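Local coordinates for protein formate oxidase (Aspergillus oryzae, PDB 5ZU2) that probably oxidises formate with the help of a bound flavin-adenine dinucleotide, as a member of the GMC oxidoreductase family, at residues Y67-V72 with I446-F451; G513-S518 with D542-P547. The protein carries 1 engineered substitution. All coordinates share one frame; numbering follows the deposited sequence.

Contact 1 (Y67-V72 with I446-F451); sequences YKTTMV and INLNFF
Two donors meet on Ile446 O: the backbone N of Thr70 lies 2.9 Å from it, and water 2, which also hydrogen-bonds Thr70 OG1, is the other. Thr70 returns the bond through its own carbonyl, where Leu448 N points almost straight at Thr70 O from 2.8 Å, with a C=O...N angle of 174°. This give and take by Thr70 around Asn447 is the pattern of a parallel bridge. It illustrates how one bridge can join two sheets, since strand 67-74 also forms a hairpin with 77-81, while 445-447 is an edge strand of a three-stranded antiparallel sheet. Further on, Asn447 OD1 accepts from Asn449 N at 2.9 Å in an Asx turn. Past this turn, Phe450 N reaches Met71 O at 3.0 Å, in the carbonyl plane. Apolar contacts accompany these bonds. Thr69 (chi1 -68°) turns its methyl CG2 to Ile446 CG2 and Leu448 CD1, 3.7 Å from each, whereas Thr69 OG1 bonds to Asn84. The bent Met71 chain lies alongside Leu448, Met71 CE to Leu448 CD1 3.9 Å. Ile446 CD1 reaches back to Tyr67 CB at 4.0 Å; the hydroxyl of that tyrosine is held by Glu270, an FAD-binding residue.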
loop_
_atom_site.group_PDB
_atom_site.type_symbol
_atom_site.label_atom_id
_atom_site.label_comp_id
_atom_site.label_asym_id
_atom_site.label_seq_id
_atom_site.Cartn_x
_atom_site.Cartn_y
_atom_site.Cartn_z
ATOM N N TYR A 67 9.185 9.635 -6.421
ATOM C CA TYR A 67 10.514 9.032 -6.419
ATOM C C TYR A 67 10.859 8.439 -7.779
ATOM O O TYR A 67 10.003 7.880 -8.470
ATOM C CB TYR A 67 10.615 7.914 -5.368
ATOM C CG TYR A 67 10.486 8.388 -3.944
ATOM C CD1 TYR A 67 11.362 9.328 -3.427
ATOM C CD2 TYR A 67 9.509 7.881 -3.110
ATOM C CE1 TYR A 67 11.250 9.777 -2.116
ATOM C CE2 TYR A 67 9.391 8.312 -1.799
ATOM C CZ TYR A 67 10.266 9.257 -1.309
ATOM O OH TYR A 67 10.149 9.698 -0.013
ATOM N N LYS A 68 12.129 8.536 -8.148
ATOM C CA LYS A 68 12.674 7.637 -9.153
ATOM C C LYS A 68 12.858 6.265 -8.525
ATOM O O LYS A 68 13.281 6.160 -7.371
ATOM C CB LYS A 68 14.022 8.146 -9.667
ATOM C CG LYS A 68 13.965 9.462 -10.435
ATOM C CD LYS A 68 15.358 9.873 -10.846
ATOM C CE LYS A 68 15.314 11.028 -11.827
ATOM N NZ LYS A 68 16.695 11.507 -12.064
ATOM N N THR A 69 12.519 5.213 -9.273
ATOM C CA THR A 69 12.661 3.857 -8.763
ATOM C C THR A 69 13.012 2.903 -9.892
ATOM O O THR A 69 12.373 2.940 -10.946
ATOM C CB THR A 69 11.366 3.405 -8.075
ATOM O OG1 THR A 69 11.186 4.164 -6.872
ATOM C CG2 THR A 69 11.436 1.941 -7.734
ATOM N N THR A 70 14.002 2.039 -9.654
ATOM C CA THR A 70 14.296 0.918 -10.553
ATOM C C THR A 70 13.239 -0.169 -10.344
ATOM O O THR A 70 13.137 -0.735 -9.247
ATOM C CB THR A 70 15.690 0.324 -10.292
ATOM O OG1 THR A 70 16.718 1.286 -10.538
ATOM C CG2 THR A 70 15.931 -0.861 -11.185
ATOM N N MET A 71 12.460 -0.460 -11.392
ATOM C CA MET A 71 11.375 -1.440 -11.316
ATOM C C MET A 71 11.893 -2.863 -11.419
ATOM O O MET A 71 11.452 -3.745 -10.677
ATOM C CB MET A 71 10.351 -1.195 -12.427
ATOM C CG MET A 71 9.661 0.158 -12.367
ATOM S SD MET A 71 8.416 0.300 -11.044
ATOM C CE MET A 71 9.020 1.747 -10.237
ATOM N N VAL A 72 12.766 -3.125 -12.382
ATOM C CA VAL A 72 13.371 -4.440 -12.544
ATOM C C VAL A 72 14.839 -4.234 -12.875
ATOM O O VAL A 72 15.201 -3.265 -13.553
ATOM C CB VAL A 72 12.652 -5.342 -13.587
ATOM C CG1 VAL A 72 11.330 -4.743 -14.090
ATOM C CG2 VAL A 72 13.587 -5.785 -14.704
ATOM N N ILE A 446 16.321 3.304 -4.931
ATOM C CA ILE A 446 15.251 2.331 -4.714
ATOM C C ILE A 446 15.253 1.336 -5.866
ATOM O O ILE A 446 15.110 1.727 -7.034
ATOM C CB ILE A 446 13.864 2.995 -4.611
ATOM C CG1 ILE A 446 13.859 4.095 -3.548
ATOM C CG2 ILE A 446 12.819 1.933 -4.274
ATOM C CD1 ILE A 446 12.575 4.913 -3.496
ATOM N N ASN A 447 15.378 0.056 -5.538
ATOM C CA ASN A 447 15.323 -1.028 -6.515
ATOM C C ASN A 447 14.279 -2.040 -6.057
ATOM O O ASN A 447 14.465 -2.691 -5.026
ATOM C CB ASN A 447 16.701 -1.663 -6.656
ATOM C CG ASN A 447 16.690 -2.922 -7.491
ATOM O OD1 ASN A 447 15.800 -3.165 -8.310
ATOM N ND2 ASN A 447 17.687 -3.749 -7.262
ATOM N N LEU A 448 13.164 -2.149 -6.792
ATOM C CA LEU A 448 12.125 -3.105 -6.411
ATOM C C LEU A 448 12.473 -4.538 -6.787
ATOM O O LEU A 448 11.908 -5.466 -6.210
ATOM C CB LEU A 448 10.786 -2.722 -7.048
ATOM C CG LEU A 448 10.230 -1.399 -6.524
ATOM C CD1 LEU A 448 9.031 -0.880 -7.331
ATOM C CD2 LEU A 448 9.918 -1.542 -5.033
ATOM N N ASN A 449 13.376 -4.734 -7.745
ATOM C CA ASN A 449 13.838 -6.059 -8.145
ATOM C C ASN A 449 12.678 -6.975 -8.530
ATOM O O ASN A 449 12.668 -8.167 -8.213
ATOM C CB ASN A 449 14.679 -6.689 -7.044
ATOM C CG ASN A 449 15.543 -7.824 -7.553
ATOM O OD1 ASN A 449 15.980 -7.803 -8.696
ATOM N ND2 ASN A 449 15.835 -8.796 -6.687
ATOM N N PHE A 450 11.702 -6.418 -9.248
ATOM C CA PHE A 450 10.609 -7.225 -9.766
ATOM C C PHE A 450 11.161 -8.210 -10.780
ATOM O O PHE A 450 12.009 -7.861 -11.611
ATOM C CB PHE A 450 9.558 -6.347 -10.453
ATOM C CG PHE A 450 8.675 -5.571 -9.518
ATOM C CD1 PHE A 450 8.344 -6.066 -8.256
ATOM C CD2 PHE A 450 8.138 -4.349 -9.921
ATOM C CE1 PHE A 450 7.508 -5.345 -7.413
ATOM C CE2 PHE A 450 7.305 -3.606 -9.069
ATOM C CZ PHE A 450 6.991 -4.099 -7.825
ATOM N N PHE A 451 10.665 -9.442 -10.716
ATOM C CA PHE A 451 10.902 -10.462 -11.736
ATOM C C PHE A 451 12.365 -10.907 -11.796
ATOM O O PHE A 451 12.863 -11.303 -12.856
ATOM C CB PHE A 451 10.398 -9.980 -13.108
ATOM C CG PHE A 451 8.915 -9.679 -13.118
ATOM C CD1 PHE A 451 7.988 -10.689 -12.874
ATOM C CD2 PHE A 451 8.442 -8.407 -13.350
ATOM C CE1 PHE A 451 6.626 -10.423 -12.871
ATOM C CE2 PHE A 451 7.064 -8.137 -13.353
ATOM C CZ PHE A 451 6.166 -9.138 -13.113
HETATM O O HOH W 1 15.875 4.896 -7.259
HETATM O O HOH W 2 17.313 3.193 -8.756
#

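Contact 2 (G513-S518 with D542-P547); sequences GTARLS and DASVIP. With FAD (flavin-adenine dinucleotide), chain D.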
loop_
_atom_site.group_PDB
_atom_site.type_symbol
_atom_site.label_atom_id
_atom_site.label_comp_id
_atom_site.label_asym_id
_atom_site.label_seq_id
_atom_site.Cartn_x
_atom_site.Cartn_y
_atom_site.Cartn_z
ATOM N N GLY A 513 8.917 -3.801 4.060
ATOM C CA GLY A 513 9.925 -4.725 4.538
ATOM C C GLY A 513 11.310 -4.184 4.847
ATOM O O GLY A 513 12.169 -4.966 5.273
ATOM N N THR A 514 11.533 -2.872 4.744
ATOM C CA THR A 514 12.887 -2.327 4.777
ATOM C C THR A 514 13.429 -2.089 6.177
ATOM O O THR A 514 14.598 -1.686 6.296
ATOM C CB THR A 514 12.941 -1.010 4.009
ATOM O OG1 THR A 514 11.859 -0.166 4.451
ATOM C CG2 THR A 514 12.875 -1.259 2.510
ATOM N N ALA A 515 12.613 -2.254 7.216
ATOM C CA ALA A 515 13.074 -2.224 8.613
ATOM C C ALA A 515 12.364 -3.320 9.411
ATOM O O ALA A 515 11.739 -3.057 10.437
ATOM C CB ALA A 515 12.887 -0.850 9.256
ATOM N N ARG A 516 12.406 -4.557 8.916
ATOM C CA ARG A 516 11.395 -5.543 9.268
ATOM C C ARG A 516 11.478 -6.009 10.720
ATOM O O ARG A 516 12.538 -6.004 11.356
ATOM C CB ARG A 516 11.478 -6.748 8.343
ATOM C CG ARG A 516 12.674 -7.619 8.568
ATOM C CD ARG A 516 12.745 -8.703 7.487
ATOM N NE ARG A 516 13.869 -9.595 7.716
ATOM C CZ ARG A 516 14.235 -10.561 6.884
ATOM N NH1 ARG A 516 13.562 -10.751 5.765
ATOM N NH2 ARG A 516 15.299 -11.309 7.164
ATOM N N LEU A 517 10.321 -6.422 11.237
ATOM C CA LEU A 517 10.277 -6.969 12.576
ATOM C C LEU A 517 10.900 -8.357 12.583
ATOM O O LEU A 517 10.940 -9.049 11.558
ATOM C CB LEU A 517 8.844 -6.985 13.106
ATOM C CG LEU A 517 7.857 -7.955 12.495
ATOM C CD1 LEU A 517 7.812 -9.094 13.421
ATOM C CD2 LEU A 517 6.480 -7.315 12.394
ATOM N N SER A 518 11.449 -8.728 13.738
ATOM C CA SER A 518 12.356 -9.866 13.811
ATOM C C SER A 518 12.653 -10.165 15.274
ATOM O O SER A 518 12.302 -9.399 16.175
ATOM C CB SER A 518 13.666 -9.600 13.050
ATOM O OG SER A 518 14.368 -8.515 13.629
ATOM N N ASP A 542 5.337 1.478 10.510
ATOM C CA ASP A 542 4.902 1.728 9.129
ATOM C C ASP A 542 5.117 0.439 8.323
ATOM O O ASP A 542 5.453 -0.621 8.872
ATOM C CB ASP A 542 5.602 2.951 8.507
ATOM C CG ASP A 542 7.131 2.843 8.491
ATOM O OD1 ASP A 542 7.656 1.727 8.270
ATOM O OD2 ASP A 542 7.819 3.893 8.656
ATOM N N ALA A 543 4.903 0.527 7.010
ATOM C CA ALA A 543 5.005 -0.645 6.154
ATOM C C ALA A 543 6.399 -1.265 6.161
ATOM O O ALA A 543 6.552 -2.388 5.684
ATOM C CB ALA A 543 4.591 -0.283 4.720
ATOM N N SER A 544 7.420 -0.573 6.662
ATOM C CA SER A 544 8.749 -1.171 6.581
ATOM C C SER A 544 8.956 -2.285 7.593
ATOM O O SER A 544 9.920 -3.048 7.445
ATOM C CB SER A 544 9.838 -0.123 6.777
ATOM O OG SER A 544 9.817 0.362 8.103
ATOM N N VAL A 545 8.071 -2.416 8.593
ATOM C CA VAL A 545 8.243 -3.485 9.565
ATOM C C VAL A 545 7.655 -4.784 9.072
ATOM O O VAL A 545 7.977 -5.843 9.632
ATOM C CB VAL A 545 7.620 -3.163 10.936
ATOM C CG1 VAL A 545 8.044 -1.816 11.401
ATOM C CG2 VAL A 545 6.102 -3.280 10.898
ATOM N N ILE A 546 6.807 -4.732 8.045
ATOM C CA ILE A 546 6.076 -5.894 7.525
ATOM C C ILE A 546 7.048 -6.956 7.021
ATOM O O ILE A 546 7.775 -6.724 6.050
ATOM C CB ILE A 546 5.095 -5.474 6.421
ATOM C CG1 ILE A 546 3.934 -4.696 7.043
ATOM C CG2 ILE A 546 4.647 -6.665 5.618
ATOM C CD1 ILE A 546 2.942 -4.175 6.022
ATOM N N PRO A 547 7.095 -8.123 7.637
ATOM C CA PRO A 547 8.138 -9.092 7.263
ATOM C C PRO A 547 7.785 -10.019 6.099
ATOM O O PRO A 547 8.695 -10.593 5.496
ATOM C CB PRO A 547 8.344 -9.878 8.564
ATOM C CG PRO A 547 6.973 -9.861 9.193
ATOM C CD PRO A 547 6.347 -8.537 8.845
HETATM P PA FAD D . 3.085 6.554 4.447
HETATM O O1A FAD D . 3.608 6.848 3.113
HETATM O O2A FAD D . 1.567 6.483 4.531
HETATM O O5B FAD D . 3.589 7.646 5.546
HETATM C C5B FAD D . 4.930 8.187 5.531
HETATM C C4B FAD D . 4.837 9.631 5.965
HETATM O O4B FAD D . 6.147 10.127 6.334
HETATM C C3B FAD D . 4.287 10.598 4.913
HETATM O O3B FAD D . 3.352 11.517 5.470
HETATM C C2B FAD D . 5.536 11.343 4.446
HETATM O O2B FAD D . 5.273 12.654 3.934
HETATM C C1B FAD D . 6.342 11.388 5.740
HETATM N N9A FAD D . 7.771 11.585 5.524
HETATM C C8A FAD D . 8.575 10.793 4.754
HETATM N N7A FAD D . 9.827 11.176 4.717
HETATM C C5A FAD D . 9.845 12.322 5.492
HETATM C C6A FAD D . 10.881 13.210 5.841
HETATM N N6A FAD D . 12.144 13.072 5.419
HETATM N N1A FAD D . 10.571 14.249 6.654
HETATM C C2A FAD D . 9.310 14.381 7.068
HETATM N N3A FAD D . 8.249 13.614 6.797
HETATM C C4A FAD D . 8.584 12.593 5.996
HETATM N N1 FAD D . -2.996 0.132 -0.136
HETATM C C2 FAD D . -4.171 -0.561 -0.080
HETATM O O2 FAD D . -4.411 -1.352 0.844
HETATM N N3 FAD D . -5.133 -0.377 -1.083
HETATM C C4 FAD D . -5.018 0.468 -2.186
HETATM O O4 FAD D . -5.928 0.540 -3.018
HETATM C C4X FAD D . -3.758 1.203 -2.223
HETATM N N5 FAD D . -3.550 2.023 -3.227
HETATM C C5X FAD D . -2.357 2.719 -3.262
HETATM C C6 FAD D . -2.141 3.616 -4.314
HETATM C C7 FAD D . -0.968 4.357 -4.396
HETATM C C7M FAD D . -0.769 5.307 -5.554
HETATM C C8 FAD D . 0.012 4.206 -3.396
HETATM C C8M FAD D . 1.291 4.992 -3.447
HETATM C C9 FAD D . -0.206 3.322 -2.337
HETATM C C9A FAD D . -1.380 2.577 -2.261
HETATM N N10 FAD D . -1.649 1.687 -1.193
HETATM C C10 FAD D . -2.818 0.974 -1.150
HETATM C "C1'" FAD D . -0.652 1.427 -0.155
HETATM C "C2'" FAD D . -0.896 2.152 1.154
HETATM O "O2'" FAD D . -1.450 3.442 0.907
HETATM C "C3'" FAD D . 0.452 2.310 1.858
HETATM O "O3'" FAD D . 1.153 1.069 1.874
HETATM C "C4'" FAD D . 0.403 2.861 3.279
HETATM O "O4'" FAD D . -0.350 4.078 3.270
HETATM C "C5'" FAD D . 1.810 3.024 3.810
HETATM O "O5'" FAD D . 1.750 3.624 5.119
HETATM P P FAD D . 3.047 4.064 5.881
HETATM O O1P FAD D . 2.527 4.733 7.155
HETATM O O2P FAD D . 3.957 2.873 5.945
HETATM O O3P FAD D . 3.685 5.179 4.955
#
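Ala543 bonds both the cofactor and residues 513-518: Ala543 N donates to FAD O2P at 2.7 Å, nearly straight at 170°, while Ala543 O accepts from Gly513 N at 3.2 Å. The phosphate-binding amide belongs to an Asx turn that follows strand 538-540, an edge strand of the parallel sheet in the Rossmann-type FAD domain. In that turn two donors grip one carboxylate oxygen. Ser544 OG donates to Asp542 OD1 on its syn lone pair at 2.6 Å, and Ser544 N reaches the same OD1 from the anti side at 2.8 Å. The serine reaches the carboxylate because its OG sits between the backbone N and carbonyl carbon, chi1 68°. Asp542 OD2 is held in turn by Gly267 N and Thr271 OG1, fixing the rotation of the carboxylate. A second layer, residues 513-518, then backs the turn without touching the cofactor. Ala515 N donates to Ser544 O over 2.8 Å from well above the carbonyl plane, and Thr514 OG1 bonds to Val268 O, so the layer is itself anchored to the helix 267-277. Farther out, Leu517 N meets Val545 O at 2.9 Å. Phe115 of helix 113-116 touches both Leu517 and Pro547, whose side chains pack together with Leu517 CD2 3.8 Å from Pro547 CD.

Followed from the N terminus, the chain first lays down strand 67-74 and returns to it after 373 intervening residues, where contact 1 closes a very long loop holding many helices and strands. Only after that does contact 2 open, closing a short loop of 23 intervening residues that includes strand 538-540. The two are therefore in series, neither nested nor crossed. Their centres lie 18 Å apart and they do not touch, yet both meet the sheet 302-304/431-434/445-447, at its two outermost strands: contact 1 uses 445-447, while Thr514 and Arg516 of contact 2 pack on 302-304. Contact 2 bonds the FAD phosphate, whereas in contact 1 the Tyr67 side chain only comes within about 5 Å of the cofactor (nearest atoms).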